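Local coordinates for protein serine repeat antigen 5 (Plasmodium falciparum, PDB 6X42) that has the fold of a papain-family cysteine protease and is regarded as a pseudoenzyme, probably serving the malaria parasite without ordinary proteolysis, at residues Q43-G48 against A57-L62; C50-I55 against Y118-V123. One frame throughout, in Å; residues are numbered along the deposited sequence.

Interaction 1 of 2, residues Q43-G48 against A57-L62; sequences QVEDQG and ASKYHL
E45 and K59 reach for each other from opposite directions and meet in a salt bridge that ties the loop before the central helix of the papain fold to the second turn of that helix, 53-68. Nothing else of the two segments touches, so the contact rests on this one pair. The carboxylate is presented by a chain extended beyond CG. K59 starts from the more hindered first rotamer, CG lying between the backbone N and the carbonyl carbon (chi1 87°), then runs straight until it bends at the last torsion, bringing the ammonium end round to the acid. K59 NZ lies 2.8 Å from E45 OE2, which it meets on the syn side, 19° out of the carboxylate plane. Both ends have further partners: E45 OE2 also pairs with K75, and K59 NZ with E63 and the carbonyl of I76, a network that should favour the charged forms. Further along the loop an Asx turn shapes the chain, with D46 OD1 accepting from G48 N at 2.9 Å. The salt bridge itself is lopsided: E45 OE1 stands 3.5 Å from K59 NZ, clearly farther than its sister oxygen.

Interaction 2 of 2, residues C50-I55 against Y118-V123; sequences CDTSWI and YPYNYV
At the entrance to the central helix of the papain fold, T52 and C50 meet Y120 and Y122 of the loop 118-123. T52 and Y120 extend toward each other and meet at their hydroxyls. T52 stands at the N-cap position of helix 53-68, yet its hydroxyl goes to Y120 instead of capping the helix: with chi1 at 49° the oxygen is turned to the tyrosine while the methyl sits beside the backbone N, and T52 OG1 donates to Y120 OH at 2.9 Å. The approach to the tyrosine ring is oblique, and T52 CG2 stands farther off, 4.0 Å from Y120 OH. That phenol oxygen is gripped twice, since it is also hydrogen-bonded to the carbonyl of Q47; the edge-to-face contact of the Y120 ring with F56 probably limits how the ring can turn.

The second meeting point is sulfur against aromatic. C50 SG, disulfide-bonded to C93, comes at the edge of the Y122 ring, 5.3 Å from its centroid and 87° off the ring normal. The nearest ring atom is Y122 CD1, 3.9 Å from C50 SG, and Y122 O lies closer still, 3.4 Å from the same sulfur. V123 CG1 covers one face of this ring. An Asx turn, N121 OD1 accepting from V123 N, bends the chain just there. Here the tyrosine loop packs on a family feature of papain-type proteases, the disulfide-bonded cysteine three residues before the catalytic-cysteine position.

Interactions 1 and 2 lie in the second turn and at the start of the helix 53-68 region, where two loops pack; their centres are 9 Å apart and their segments alternate along the chain. Q47, in the loop of interaction 1, joins them. Its carbonyl oxygen, Q47 O, lies 2.7 Å from Y120 OH, a probable hydrogen bond, and 3.5 Å from Y122 CB, while Q47 CB packs 3.5 Å from T52 OG1. By sequence Q47 matches the oxyanion-hole glutamine of papain, and S53 replaces the nucleophilic cysteine; Q47 OE1 lies 3.5 Å from S53 CB. The T52 end of interaction 2 thus adjoins the papain active-site position, which interaction 1 reaches through Q47 of its loop.

Interaction 1 of 2, residues Q43-G48 against A57-L62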
ATOM      1  N   GLN A  43      10.035   7.056   4.892  1.00 17.67           N
ATOM      2  CA  GLN A  43       9.273   8.101   5.550  1.00 18.21           C
ATOM      3  C   GLN A  43       7.939   8.298   4.844  1.00 15.78           C
ATOM      4  O   GLN A  43       7.797   8.029   3.650  1.00 16.56           O
ATOM      5  CB  GLN A  43      10.061   9.403   5.575  1.00 23.39           C
ATOM      6  CG  GLN A  43      11.327   9.329   6.441  1.00 31.86           C
ATOM      7  CD  GLN A  43      11.055   8.783   7.862  1.00 39.84           C
ATOM      8  OE1 GLN A  43      10.409   9.435   8.693  1.00 42.67           O
ATOM      9  NE2 GLN A  43      11.566   7.581   8.139  1.00 42.56           N
ATOM     10  N   VAL A  44       6.958   8.788   5.604  1.00 16.09           N
ATOM     11  CA  VAL A  44       5.645   9.104   5.063  1.00 14.41           C
ATOM     12  C   VAL A  44       5.756  10.211   4.022  1.00 15.50           C
ATOM     13  O   VAL A  44       6.540  11.161   4.168  1.00 17.79           O
ATOM     14  CB  VAL A  44       4.730   9.515   6.230  1.00 15.89           C
ATOM     15  CG1 VAL A  44       3.409  10.114   5.748  1.00 16.54           C
ATOM     16  CG2 VAL A  44       4.477   8.312   7.132  1.00 17.07           C
ATOM     17  N   GLU A  45       4.973  10.082   2.956  1.00 14.20           N
ATOM     18  CA  GLU A  45       4.911  11.042   1.860  1.00 14.07           C
ATOM     19  C   GLU A  45       3.563  11.759   1.844  1.00 13.67           C
ATOM     20  O   GLU A  45       2.619  11.369   2.521  1.00 13.99           O
ATOM     21  CB  GLU A  45       5.219  10.351   0.529  1.00 15.85           C
ATOM     22  CG  GLU A  45       6.624   9.741   0.542  1.00 16.84           C
ATOM     23  CD  GLU A  45       7.066   9.152  -0.778  1.00 17.04           C
ATOM     24  OE1 GLU A  45       6.887   9.807  -1.812  1.00 18.23           O
ATOM     25  OE2 GLU A  45       7.627   8.046  -0.786  1.00 18.00           O
ATOM     26  N   ASP A  46       3.514  12.861   1.086  1.00 14.32           N
ATOM     27  CA  ASP A  46       2.343  13.729   0.963  1.00 14.33           C
ATOM     28  C   ASP A  46       1.977  13.845  -0.509  1.00 13.75           C
ATOM     29  O   ASP A  46       2.679  14.505  -1.287  1.00 15.18           O
ATOM     30  CB  ASP A  46       2.642  15.107   1.576  1.00 15.02           C
ATOM     31  CG  ASP A  46       1.438  16.046   1.639  1.00 16.17           C
ATOM     32  OD1 ASP A  46       0.371  15.731   1.070  1.00 16.59           O
ATOM     33  OD2 ASP A  46       1.608  17.133   2.261  1.00 17.76           O
ATOM     34  N   GLN A  47       0.879  13.204  -0.904  1.00 13.28           N
ATOM     35  CA  GLN A  47       0.403  13.245  -2.281  1.00 12.69           C
ATOM     36  C   GLN A  47      -0.152  14.612  -2.689  1.00 12.44           C
ATOM     37  O   GLN A  47      -0.382  14.851  -3.886  1.00 12.71           O
ATOM     38  CB  GLN A  47      -0.660  12.186  -2.506  1.00 12.94           C
ATOM     39  CG  GLN A  47      -1.982  12.478  -1.844  1.00 12.80           C
ATOM     40  CD  GLN A  47      -2.965  11.335  -1.959  1.00 13.08           C
ATOM     41  OE1 GLN A  47      -2.856  10.315  -1.278  1.00 14.44           O
ATOM     42  NE2 GLN A  47      -3.935  11.486  -2.842  1.00 14.32           N
ATOM     43  N   GLY A  48      -0.385  15.506  -1.735  1.00 13.12           N
ATOM     44  CA  GLY A  48      -0.935  16.806  -2.071  1.00 14.37           C
ATOM     45  C   GLY A  48      -2.344  16.682  -2.617  1.00 14.64           C
ATOM     46  O   GLY A  48      -3.077  15.735  -2.321  1.00 17.46           O
ATOM     47  N   ALA A  57       0.615   4.031  -2.730  1.00 11.83           N
ATOM     48  CA  ALA A  57       0.444   2.748  -2.050  1.00 12.09           C
ATOM     49  C   ALA A  57       1.095   1.607  -2.834  1.00 12.26           C
ATOM     50  O   ALA A  57       1.683   0.678  -2.254  1.00 12.38           O
ATOM     51  CB  ALA A  57      -1.037   2.477  -1.831  1.00 12.56           C
ATOM     52  N   SER A  58       0.988   1.651  -4.160  1.00 12.17           N
ATOM     53  CA  SER A  58       1.580   0.602  -4.977  1.00 12.71           C
ATOM     54  C   SER A  58       3.096   0.652  -4.905  1.00 13.01           C
ATOM     55  O   SER A  58       3.757  -0.387  -4.782  1.00 14.34           O
ATOM     56  CB  SER A  58       1.115   0.728  -6.427  1.00 13.13           C
ATOM     57  OG  SER A  58      -0.266   0.472  -6.589  1.00 14.12           O
ATOM     58  N   LYS A  59       3.671   1.851  -4.981  1.00 13.17           N
ATOM     59  CA  LYS A  59       5.124   1.958  -4.942  1.00 13.44           C
ATOM     60  C   LYS A  59       5.665   1.597  -3.563  1.00 13.89           C
ATOM     61  O   LYS A  59       6.750   1.008  -3.450  1.00 14.57           O
ATOM     62  CB  LYS A  59       5.603   3.339  -5.407  1.00 14.11           C
ATOM     63  CG  LYS A  59       5.670   4.398  -4.324  1.00 14.59           C
ATOM     64  CD  LYS A  59       5.997   5.794  -4.886  1.00 14.69           C
ATOM     65  CE  LYS A  59       6.251   6.796  -3.795  1.00 15.40           C
ATOM     66  NZ  LYS A  59       7.637   6.697  -3.268  1.00 15.34           N
ATOM     67  N   TYR A  60       4.928   1.944  -2.501  1.00 13.27           N
ATOM     68  CA  TYR A  60       5.375   1.579  -1.161  1.00 13.36           C
ATOM     69  C   TYR A  60       5.421   0.063  -0.993  1.00 13.38           C
ATOM     70  O   TYR A  60       6.327  -0.470  -0.361  1.00 13.76           O
ATOM     71  CB  TYR A  60       4.486   2.209  -0.103  1.00 13.69           C
ATOM     72  CG  TYR A  60       4.844   1.821   1.309  1.00 13.39           C
ATOM     73  CD1 TYR A  60       5.886   2.452   2.000  1.00 14.46           C
ATOM     74  CD2 TYR A  60       4.176   0.785   1.947  1.00 14.31           C
ATOM     75  CE1 TYR A  60       6.196   2.105   3.307  1.00 16.13           C
ATOM     76  CE2 TYR A  60       4.476   0.431   3.241  1.00 14.67           C
ATOM     77  CZ  TYR A  60       5.485   1.081   3.924  1.00 15.32           C
ATOM     78  OH  TYR A  60       5.731   0.705   5.230  1.00 18.10           O
ATOM     79  N   HIS A  61       4.449  -0.645  -1.568  1.00 13.00           N
ATOM     80  CA  HIS A  61       4.462  -2.105  -1.539  1.00 13.05           C
ATOM     81  C   HIS A  61       5.726  -2.656  -2.203  1.00 13.73           C
ATOM     82  O   HIS A  61       6.351  -3.573  -1.668  1.00 14.80           O
ATOM     83  CB  HIS A  61       3.161  -2.610  -2.168  1.00 13.62           C
ATOM     84  CG  HIS A  61       2.967  -4.099  -2.131  1.00 13.51           C
ATOM     85  ND1 HIS A  61       3.012  -4.849  -0.978  1.00 13.94           N
ATOM     86  CD2 HIS A  61       2.658  -4.968  -3.121  1.00 14.11           C
ATOM     87  CE1 HIS A  61       2.777  -6.120  -1.275  1.00 14.30           C
ATOM     88  NE2 HIS A  61       2.530  -6.215  -2.565  1.00 14.45           N
ATOM     89  N   LEU A  62       6.142  -2.086  -3.340  1.00 14.20           N
ATOM     90  CA  LEU A  62       7.417  -2.481  -3.934  1.00 15.34           C
ATOM     91  C   LEU A  62       8.602  -2.074  -3.062  1.00 15.27           C
ATOM     92  O   LEU A  62       9.591  -2.817  -2.976  1.00 16.75           O
ATOM     93  CB  LEU A  62       7.569  -1.900  -5.337  1.00 16.15           C
ATOM     94  CG  LEU A  62       6.734  -2.485  -6.456  1.00 19.97           C
ATOM     95  CD1 LEU A  62       7.144  -1.841  -7.781  1.00 21.41           C
ATOM     96  CD2 LEU A  62       6.922  -4.004  -6.524  1.00 21.29           C
TER

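Interaction 2 of 2, residues C50-I55 against Y118-V123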
ATOM      1  N   CYS A  50      -3.800  15.943  -5.519  1.00 13.95           N
ATOM      2  CA  CYS A  50      -4.123  15.106  -6.661  1.00 13.68           C
ATOM      3  C   CYS A  50      -4.498  13.724  -6.143  1.00 13.11           C
ATOM      4  O   CYS A  50      -4.111  13.337  -5.035  1.00 14.14           O
ATOM      5  CB  CYS A  50      -2.953  14.949  -7.646  1.00 14.80           C
ATOM      6  SG  CYS A  50      -2.512  16.451  -8.540  1.00 15.86           S
ATOM      7  N   ASP A  51      -5.253  12.986  -6.955  1.00 13.79           N
ATOM      8  CA  ASP A  51      -5.739  11.646  -6.587  1.00 13.32           C
ATOM      9  C   ASP A  51      -4.743  10.580  -7.029  1.00 13.39           C
ATOM     10  O   ASP A  51      -4.992   9.776  -7.927  1.00 14.69           O
ATOM     11  CB  ASP A  51      -7.106  11.399  -7.193  1.00 15.06           C
ATOM     12  CG  ASP A  51      -7.728  10.090  -6.743  1.00 15.32           C
ATOM     13  OD1 ASP A  51      -7.212   9.459  -5.797  1.00 15.89           O
ATOM     14  OD2 ASP A  51      -8.768   9.710  -7.326  1.00 17.92           O
ATOM     15  N   THR A  52      -3.590  10.593  -6.350  1.00 12.93           N
ATOM     16  CA  THR A  52      -2.462   9.758  -6.738  1.00 12.48           C
ATOM     17  C   THR A  52      -2.132   8.691  -5.697  1.00 12.46           C
ATOM     18  O   THR A  52      -1.066   8.068  -5.776  1.00 12.57           O
ATOM     19  CB  THR A  52      -1.236  10.624  -7.048  1.00 13.10           C
ATOM     20  OG1 THR A  52      -1.081  11.530  -5.964  1.00 13.85           O
ATOM     21  CG2 THR A  52      -1.388  11.373  -8.382  1.00 14.96           C
ATOM     22  N   SER A  53      -3.042   8.419  -4.759  1.00 12.83           N
ATOM     23  CA  SER A  53      -2.758   7.393  -3.756  1.00 12.74           C
ATOM     24  C   SER A  53      -2.485   6.031  -4.383  1.00 12.85           C
ATOM     25  O   SER A  53      -1.728   5.235  -3.814  1.00 13.39           O
ATOM     26  CB  SER A  53      -3.889   7.272  -2.737  1.00 13.00           C
ATOM     27  OG  SER A  53      -5.064   6.695  -3.305  1.00 14.05           O
ATOM     28  N   TRP A  54      -3.104   5.731  -5.528  1.00 12.80           N
ATOM     29  CA  TRP A  54      -2.849   4.447  -6.175  1.00 13.27           C
ATOM     30  C   TRP A  54      -1.356   4.268  -6.436  1.00 13.40           C
ATOM     31  O   TRP A  54      -0.830   3.152  -6.345  1.00 14.67           O
ATOM     32  CB  TRP A  54      -3.665   4.325  -7.460  1.00 13.91           C
ATOM     33  CG  TRP A  54      -3.345   5.324  -8.546  1.00 13.73           C
ATOM     34  CD1 TRP A  54      -3.723   6.632  -8.585  1.00 14.31           C
ATOM     35  CD2 TRP A  54      -2.597   5.082  -9.729  1.00 13.83           C
ATOM     36  NE1 TRP A  54      -3.256   7.218  -9.738  1.00 14.62           N
ATOM     37  CE2 TRP A  54      -2.563   6.286 -10.455  1.00 14.22           C
ATOM     38  CE3 TRP A  54      -1.961   3.958 -10.263  1.00 17.32           C
ATOM     39  CZ2 TRP A  54      -1.928   6.400 -11.687  1.00 15.89           C
ATOM     40  CZ3 TRP A  54      -1.314   4.079 -11.474  1.00 16.98           C
ATOM     41  CH2 TRP A  54      -1.305   5.293 -12.172  1.00 17.02           C
ATOM     42  N   ILE A  55      -0.661   5.360  -6.763  1.00 12.88           N
ATOM     43  CA  ILE A  55       0.777   5.319  -7.013  1.00 12.98           C
ATOM     44  C   ILE A  55       1.551   5.176  -5.706  1.00 12.59           C
ATOM     45  O   ILE A  55       2.462   4.353  -5.591  1.00 13.47           O
ATOM     46  CB  ILE A  55       1.237   6.572  -7.778  1.00 13.08           C
ATOM     47  CG1 ILE A  55       0.432   6.796  -9.045  1.00 14.58           C
ATOM     48  CG2 ILE A  55       2.730   6.435  -8.107  1.00 14.92           C
ATOM     49  CD1 ILE A  55       0.802   8.103  -9.786  1.00 14.51           C
ATOM     50  N   TYR A 118      13.579  12.452  -9.776  1.00 17.89           N
ATOM     51  CA  TYR A 118      12.396  13.110 -10.343  1.00 18.09           C
ATOM     52  C   TYR A 118      11.397  13.263  -9.204  1.00 16.89           C
ATOM     53  O   TYR A 118      10.456  12.467  -9.048  1.00 17.62           O
ATOM     54  CB  TYR A 118      11.846  12.321 -11.537  1.00 18.10           C
ATOM     55  CG  TYR A 118      10.740  12.990 -12.327  1.00 17.07           C
ATOM     56  CD1 TYR A 118      10.888  14.275 -12.848  1.00 18.16           C
ATOM     57  CD2 TYR A 118       9.558  12.324 -12.583  1.00 17.35           C
ATOM     58  CE1 TYR A 118       9.873  14.883 -13.567  1.00 19.34           C
ATOM     59  CE2 TYR A 118       8.552  12.910 -13.316  1.00 17.02           C
ATOM     60  CZ  TYR A 118       8.704  14.190 -13.800  1.00 17.50           C
ATOM     61  OH  TYR A 118       7.664  14.748 -14.503  1.00 18.22           O
ATOM     62  N   PRO A 119      11.607  14.256  -8.345  1.00 16.88           N
ATOM     63  CA  PRO A 119      10.880  14.294  -7.070  1.00 17.67           C
ATOM     64  C   PRO A 119       9.465  14.842  -7.204  1.00 16.36           C
ATOM     65  O   PRO A 119       9.136  15.600  -8.116  1.00 17.13           O
ATOM     66  CB  PRO A 119      11.737  15.218  -6.209  1.00 18.92           C
ATOM     67  CG  PRO A 119      12.522  16.017  -7.169  1.00 20.40           C
ATOM     68  CD  PRO A 119      12.751  15.181  -8.350  1.00 17.27           C
ATOM     69  N   TYR A 120       8.634  14.493  -6.233  1.00 16.41           N
ATOM     70  CA  TYR A 120       7.205  14.751  -6.340  1.00 15.61           C
ATOM     71  C   TYR A 120       6.832  16.177  -5.954  1.00 15.91           C
ATOM     72  O   TYR A 120       7.236  16.691  -4.911  1.00 17.15           O
ATOM     73  CB  TYR A 120       6.433  13.771  -5.464  1.00 16.81           C
ATOM     74  CG  TYR A 120       4.932  13.804  -5.625  1.00 14.59           C
ATOM     75  CD1 TYR A 120       4.306  13.105  -6.658  1.00 15.70           C
ATOM     76  CD2 TYR A 120       4.138  14.525  -4.743  1.00 14.36           C
ATOM     77  CE1 TYR A 120       2.923  13.095  -6.792  1.00 15.19           C
ATOM     78  CE2 TYR A 120       2.765  14.550  -4.877  1.00 13.65           C
ATOM     79  CZ  TYR A 120       2.148  13.823  -5.893  1.00 13.22           C
ATOM     80  OH  TYR A 120       0.777  13.796  -6.038  1.00 13.35           O
ATOM     81  N   ASN A 121       6.002  16.787  -6.782  1.00 14.84           N
ATOM     82  CA  ASN A 121       5.245  17.974  -6.415  1.00 14.67           C
ATOM     83  C   ASN A 121       3.927  17.763  -7.123  1.00 13.50           C
ATOM     84  O   ASN A 121       3.918  17.518  -8.335  1.00 14.32           O
ATOM     85  CB  ASN A 121       5.943  19.275  -6.874  1.00 15.47           C
ATOM     86  CG  ASN A 121       5.247  20.549  -6.391  1.00 15.25           C
ATOM     87  OD1 ASN A 121       4.026  20.578  -6.230  1.00 16.39           O
ATOM     88  ND2 ASN A 121       6.029  21.619  -6.184  1.00 16.50           N
ATOM     89  N   TYR A 122       2.826  17.854  -6.381  1.00 13.81           N
ATOM     90  CA  TYR A 122       1.548  17.507  -6.982  1.00 13.36           C
ATOM     91  C   TYR A 122       1.236  18.396  -8.173  1.00 12.56           C
ATOM     92  O   TYR A 122       0.487  17.986  -9.062  1.00 13.49           O
ATOM     93  CB  TYR A 122       0.406  17.528  -5.968  1.00 14.55           C
ATOM     94  CG  TYR A 122      -0.129  18.899  -5.618  1.00 13.88           C
ATOM     95  CD1 TYR A 122      -1.269  19.403  -6.243  1.00 15.35           C
ATOM     96  CD2 TYR A 122       0.484  19.690  -4.666  1.00 15.00           C
ATOM     97  CE1 TYR A 122      -1.762  20.666  -5.939  1.00 15.43           C
ATOM     98  CE2 TYR A 122      -0.011  20.941  -4.364  1.00 15.69           C
ATOM     99  CZ  TYR A 122      -1.131  21.432  -4.997  1.00 15.61           C
ATOM    100  OH  TYR A 122      -1.595  22.700  -4.676  1.00 17.23           O
ATOM    101  N   VAL A 123       1.788  19.616  -8.224  1.00 13.17           N
ATOM    102  CA  VAL A 123       1.472  20.517  -9.329  1.00 13.11           C
ATOM    103  C   VAL A 123       2.055  20.051 -10.661  1.00 13.18           C
ATOM    104  O   VAL A 123       1.670  20.563 -11.724  1.00 13.94           O
ATOM    105  CB  VAL A 123       1.896  21.982  -9.072  1.00 13.63           C
ATOM    106  CG1 VAL A 123       1.363  22.500  -7.768  1.00 14.25           C
ATOM    107  CG2 VAL A 123       3.417  22.155  -9.161  1.00 14.96           C
TER